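Side-chain contacts in serine racemase (Enterococcus faecalis, PDB 4ECL), which belongs to the alanine racemase family, pairing a TIM-barrel domain with a mainly beta C-terminal domain in a two-chain assembly: residues G287-R290 with N291-C294; S362-G365 with H366-I370. All coordinates share one frame; numbering follows the deposited sequence.

Contact 1. Residues G287-R290 with N291-C294; sequences GFPR and NLSC
Leu292 sends its CD1 methyl over one face of the Phe288 ring, a CH-pi contact with CD1 3.8 Å from the ring centroid and 20° off the normal. Leu292 CD1 lies nearest to Phe288 CZ, 3.5 Å away, toward the rim of the ring, and the two side chains cross at about a right angle. Phe288 is brought there by CG lying opposite its own backbone N (chi1 -165°). The same methyl also packs on the proline ring, Leu292 CD1 to Pro289 CD being 3.7 Å, with these two side chains running alongside each other. Val349 and Ser352 of helix 346-352 border Leu292 beyond.

The polar contacts converge on two carbonyls. Leu292 N donates to Pro289 O at 3.0 Å. Arg290 O is gripped twice by Ser293: Ser293 N donates to it at 3.0 Å, and the hydroxyl OG donates within the carbonyl plane at 2.7 Å, the C=O...OG angle being 153°. Ser293 OG is fixed further by the backbone N of Ile312. Asn291 holds its ND2 on Ala353 O, while its buried OD1 rests 3.5 Å from Pro289 CB and has no hydrogen-bonding partner in the model.

Two successive i to i+3 backbone bonds, Pro289 to Leu292 and Arg290 to Ser293, mark a short 3-10 turn, here in the connection between strands 275-280 and 298-301 of the C-terminal domain.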
loop_
_atom_site.group_PDB
_atom_site.type_symbol
_atom_site.label_atom_id
_atom_site.label_comp_id
_atom_site.label_asym_id
_atom_site.label_seq_id
_atom_site.Cartn_x
_atom_site.Cartn_y
_atom_site.Cartn_z
ATOM N N GLY A 287 -1.900 -0.634 -5.246
ATOM C CA GLY A 287 -0.495 -0.283 -5.145
ATOM C C GLY A 287 0.120 0.175 -6.445
ATOM O O GLY A 287 1.335 0.287 -6.559
ATOM N N PHE A 288 -0.703 0.422 -7.451
ATOM C CA PHE A 288 -0.185 1.012 -8.675
ATOM C C PHE A 288 -0.330 2.527 -8.526
ATOM O O PHE A 288 -1.432 3.060 -8.596
ATOM C CB PHE A 288 -0.936 0.459 -9.892
ATOM C CG PHE A 288 -0.248 0.718 -11.206
ATOM C CD1 PHE A 288 0.945 0.084 -11.518
ATOM C CD2 PHE A 288 -0.805 1.590 -12.136
ATOM C CE1 PHE A 288 1.578 0.321 -12.722
ATOM C CE2 PHE A 288 -0.186 1.833 -13.344
ATOM C CZ PHE A 288 1.014 1.198 -13.639
ATOM N N PRO A 289 0.789 3.225 -8.290
ATOM C CA PRO A 289 0.809 4.630 -7.849
ATOM C C PRO A 289 0.000 5.593 -8.724
ATOM O O PRO A 289 0.166 5.626 -9.936
ATOM C CB PRO A 289 2.291 5.000 -7.933
ATOM C CG PRO A 289 3.020 3.698 -7.853
ATOM C CD PRO A 289 2.145 2.692 -8.517
ATOM N N ARG A 290 -0.854 6.388 -8.091
ATOM C CA ARG A 290 -1.678 7.350 -8.808
ATOM C C ARG A 290 -0.865 8.370 -9.617
ATOM O O ARG A 290 -1.340 8.878 -10.624
ATOM C CB ARG A 290 -2.606 8.066 -7.834
ATOM C CG ARG A 290 -3.659 8.913 -8.503
ATOM C CD ARG A 290 -4.622 9.523 -7.494
ATOM N NE ARG A 290 -5.618 10.341 -8.174
ATOM C CZ ARG A 290 -5.477 11.641 -8.422
ATOM N NH1 ARG A 290 -4.379 12.281 -8.027
ATOM N NH2 ARG A 290 -6.439 12.303 -9.059
ATOM N N ASN A 291 0.368 8.658 -9.203
ATOM C CA ASN A 291 1.178 9.632 -9.940
ATOM C C ASN A 291 1.691 9.102 -11.289
ATOM O O ASN A 291 2.332 9.821 -12.054
ATOM C CB ASN A 291 2.316 10.193 -9.076
ATOM C CG ASN A 291 3.361 9.148 -8.726
ATOM O OD1 ASN A 291 3.359 8.044 -9.268
ATOM N ND2 ASN A 291 4.272 9.499 -7.819
ATOM N N LEU A 292 1.393 7.845 -11.585
ATOM C CA LEU A 292 1.613 7.320 -12.936
ATOM C C LEU A 292 0.519 7.773 -13.931
ATOM O O LEU A 292 0.564 7.426 -15.117
ATOM C CB LEU A 292 1.701 5.794 -12.899
ATOM C CG LEU A 292 2.888 5.258 -12.102
ATOM C CD1 LEU A 292 2.887 3.732 -12.028
ATOM C CD2 LEU A 292 4.183 5.780 -12.718
ATOM N N SER A 293 -0.452 8.544 -13.436
ATOM C CA SER A 293 -1.575 9.028 -14.237
ATOM C C SER A 293 -1.149 9.794 -15.491
ATOM O O SER A 293 -0.034 10.309 -15.565
ATOM C CB SER A 293 -2.488 9.932 -13.391
ATOM O OG SER A 293 -3.309 9.195 -12.494
ATOM N N CYS A 294 -2.052 9.842 -16.475
ATOM C CA CYS A 294 -1.934 10.706 -17.659
ATOM C C CYS A 294 -0.661 10.562 -18.499
ATOM O O CYS A 294 0.015 11.557 -18.775
ATOM C CB CYS A 294 -2.098 12.172 -17.262
ATOM S SG CYS A 294 -3.295 12.429 -15.955
#

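Contact 2. Residues S362-G365 with H366-I370; sequences SRMG and HRLNI
Met364, modelled as selenomethionine, meets Leu368 chiefly at SE, 3.9 Å from Leu368 CD1, with the two side chains crossing at a slant. Bends at chi2 (-70°) and chi3 bring SE beside that methyl, and the terminal CE runs on past it. Leu368 CB also packs 3.5 Å from Gly365 O, the carbonyl that opens the turn. That oxygen accepts a hydrogen bond from Leu368 N at 3.3 Å. A water donates to Gly365 O at 3.0 Å and more weakly to Leu368 O, bridging the two ends of the turn.

Gly365 to Leu368 is a type I beta turn, with His366 and Arg367 at its corners; it carries the chain from the end of helix 357-362 into strand 369-372, which pairs in parallel with strand 7-11 in the mixed sheet of the C-terminal domain.

Leu9 of that neighbouring strand touches both Met364 and Leu368, and Ala7 adds to the cover of Leu368. Gly365 is tied through its backbone to Asp286, and Arg367 forms salt bridges with Asp286 and Asp315 and with Glu68 of the second subunit; these carboxylates probably balance the close approach of Arg367 and Arg6. The ring of His366 stacks on His366 of the second subunit.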
loop_
_atom_site.group_PDB
_atom_site.type_symbol
_atom_site.label_atom_id
_atom_site.label_comp_id
_atom_site.label_asym_id
_atom_site.label_seq_id
_atom_site.Cartn_x
_atom_site.Cartn_y
_atom_site.Cartn_z
ATOM N N SER A 362 7.449 -2.992 -2.308
ATOM C CA SER A 362 6.991 -3.291 -0.956
ATOM C C SER A 362 5.575 -2.782 -0.730
ATOM O O SER A 362 4.876 -3.273 0.154
ATOM C CB SER A 362 7.943 -2.727 0.110
ATOM O OG SER A 362 7.873 -1.315 0.184
ATOM N N ARG A 363 5.145 -1.804 -1.525
ATOM C CA ARG A 363 3.783 -1.269 -1.375
ATOM C C ARG A 363 2.775 -1.833 -2.377
ATOM O O ARG A 363 1.743 -1.212 -2.649
ATOM C CB ARG A 363 3.778 0.267 -1.431
ATOM C CG ARG A 363 4.615 0.934 -0.327
ATOM C CD ARG A 363 4.534 2.457 -0.404
ATOM N NE ARG A 363 3.160 2.935 -0.268
ATOM C CZ ARG A 363 2.773 4.183 -0.524
ATOM N NH1 ARG A 363 3.659 5.086 -0.941
ATOM N NH2 ARG A 363 1.497 4.526 -0.363
HETATM N N MSE A 364 3.068 -3.005 -2.934
HETATM C CA MSE A 364 2.087 -3.686 -3.774
HETATM C C MSE A 364 0.899 -4.010 -2.882
HETATM O O MSE A 364 1.077 -4.442 -1.738
HETATM C CB MSE A 364 2.688 -4.954 -4.372
HETATM C CG MSE A 364 3.638 -4.699 -5.547
HETATM SE SE MSE A 364 2.674 -4.076 -7.138
HETATM C CE MSE A 364 3.251 -2.229 -7.283
ATOM N N GLY A 365 -0.309 -3.777 -3.386
ATOM C CA GLY A 365 -1.502 -3.869 -2.561
ATOM C C GLY A 365 -1.815 -5.294 -2.142
ATOM O O GLY A 365 -1.592 -6.241 -2.894
ATOM N N HIS A 366 -2.343 -5.444 -0.933
ATOM C CA HIS A 366 -2.697 -6.755 -0.396
ATOM C C HIS A 366 -3.810 -7.433 -1.185
ATOM O O HIS A 366 -3.968 -8.652 -1.106
ATOM C CB HIS A 366 -3.113 -6.643 1.079
ATOM C CG HIS A 366 -3.363 -7.966 1.732
ATOM N ND1 HIS A 366 -4.614 -8.367 2.151
ATOM C CD2 HIS A 366 -2.526 -8.993 2.014
ATOM C CE1 HIS A 366 -4.534 -9.578 2.671
ATOM N NE2 HIS A 366 -3.279 -9.982 2.599
ATOM N N ARG A 367 -4.585 -6.642 -1.931
ATOM C CA ARG A 367 -5.716 -7.146 -2.717
ATOM C C ARG A 367 -5.277 -7.961 -3.942
ATOM O O ARG A 367 -6.039 -8.790 -4.450
ATOM C CB ARG A 367 -6.620 -5.973 -3.149
ATOM C CG ARG A 367 -7.961 -6.347 -3.758
ATOM C CD ARG A 367 -8.944 -5.146 -3.791
ATOM N NE ARG A 367 -8.456 -4.045 -4.626
ATOM C CZ ARG A 367 -9.074 -2.875 -4.772
ATOM N NH1 ARG A 367 -10.223 -2.640 -4.146
ATOM N NH2 ARG A 367 -8.544 -1.941 -5.555
ATOM N N LEU A 368 -4.056 -7.728 -4.415
ATOM C CA LEU A 368 -3.538 -8.416 -5.605
ATOM C C LEU A 368 -3.344 -9.896 -5.335
ATOM O O LEU A 368 -2.762 -10.263 -4.322
ATOM C CB LEU A 368 -2.192 -7.813 -6.018
ATOM C CG LEU A 368 -2.199 -6.389 -6.576
ATOM C CD1 LEU A 368 -0.780 -5.864 -6.759
ATOM C CD2 LEU A 368 -2.960 -6.376 -7.893
ATOM N N ASN A 369 -3.794 -10.754 -6.250
ATOM C CA ASN A 369 -3.534 -12.178 -6.094
ATOM C C ASN A 369 -2.096 -12.486 -6.483
ATOM O O ASN A 369 -1.509 -11.792 -7.305
ATOM C CB ASN A 369 -4.519 -13.021 -6.899
ATOM C CG ASN A 369 -5.927 -12.969 -6.324
ATOM O OD1 ASN A 369 -6.845 -12.398 -6.926
ATOM N ND2 ASN A 369 -6.101 -13.559 -5.144
ATOM N N ILE A 370 -1.518 -13.513 -5.873
ATOM C CA ILE A 370 -0.130 -13.868 -6.172
ATOM C C ILE A 370 -0.018 -15.265 -6.765
ATOM O O ILE A 370 -0.479 -16.240 -6.173
ATOM C CB ILE A 370 0.776 -13.741 -4.935
ATOM C CG1 ILE A 370 0.712 -12.310 -4.397
ATOM C CG2 ILE A 370 2.194 -14.128 -5.286
ATOM C CD1 ILE A 370 1.751 -11.998 -3.355
HETATM O O HOH W 1 -0.412 -8.917 -2.401
#

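Contact 1 and contact 2 occur in series along the chain, their centres about 15 Å apart, and both belong to the C-terminal domain. They meet directly where the terminal methyl of Met364 packs against the start of 287-290, its CE lying 3.2 Å from Gly287 O. Asp286, immediately before contact 1, gives a second connection through its bonds to the turn of contact 2. Both regions also face the second subunit: Arg290 N bonds to Glu359 of that subunit, and Pro289 of that subunit packs against Arg363. Both contacts therefore contribute to the dimer interface of this alanine racemase-type protein.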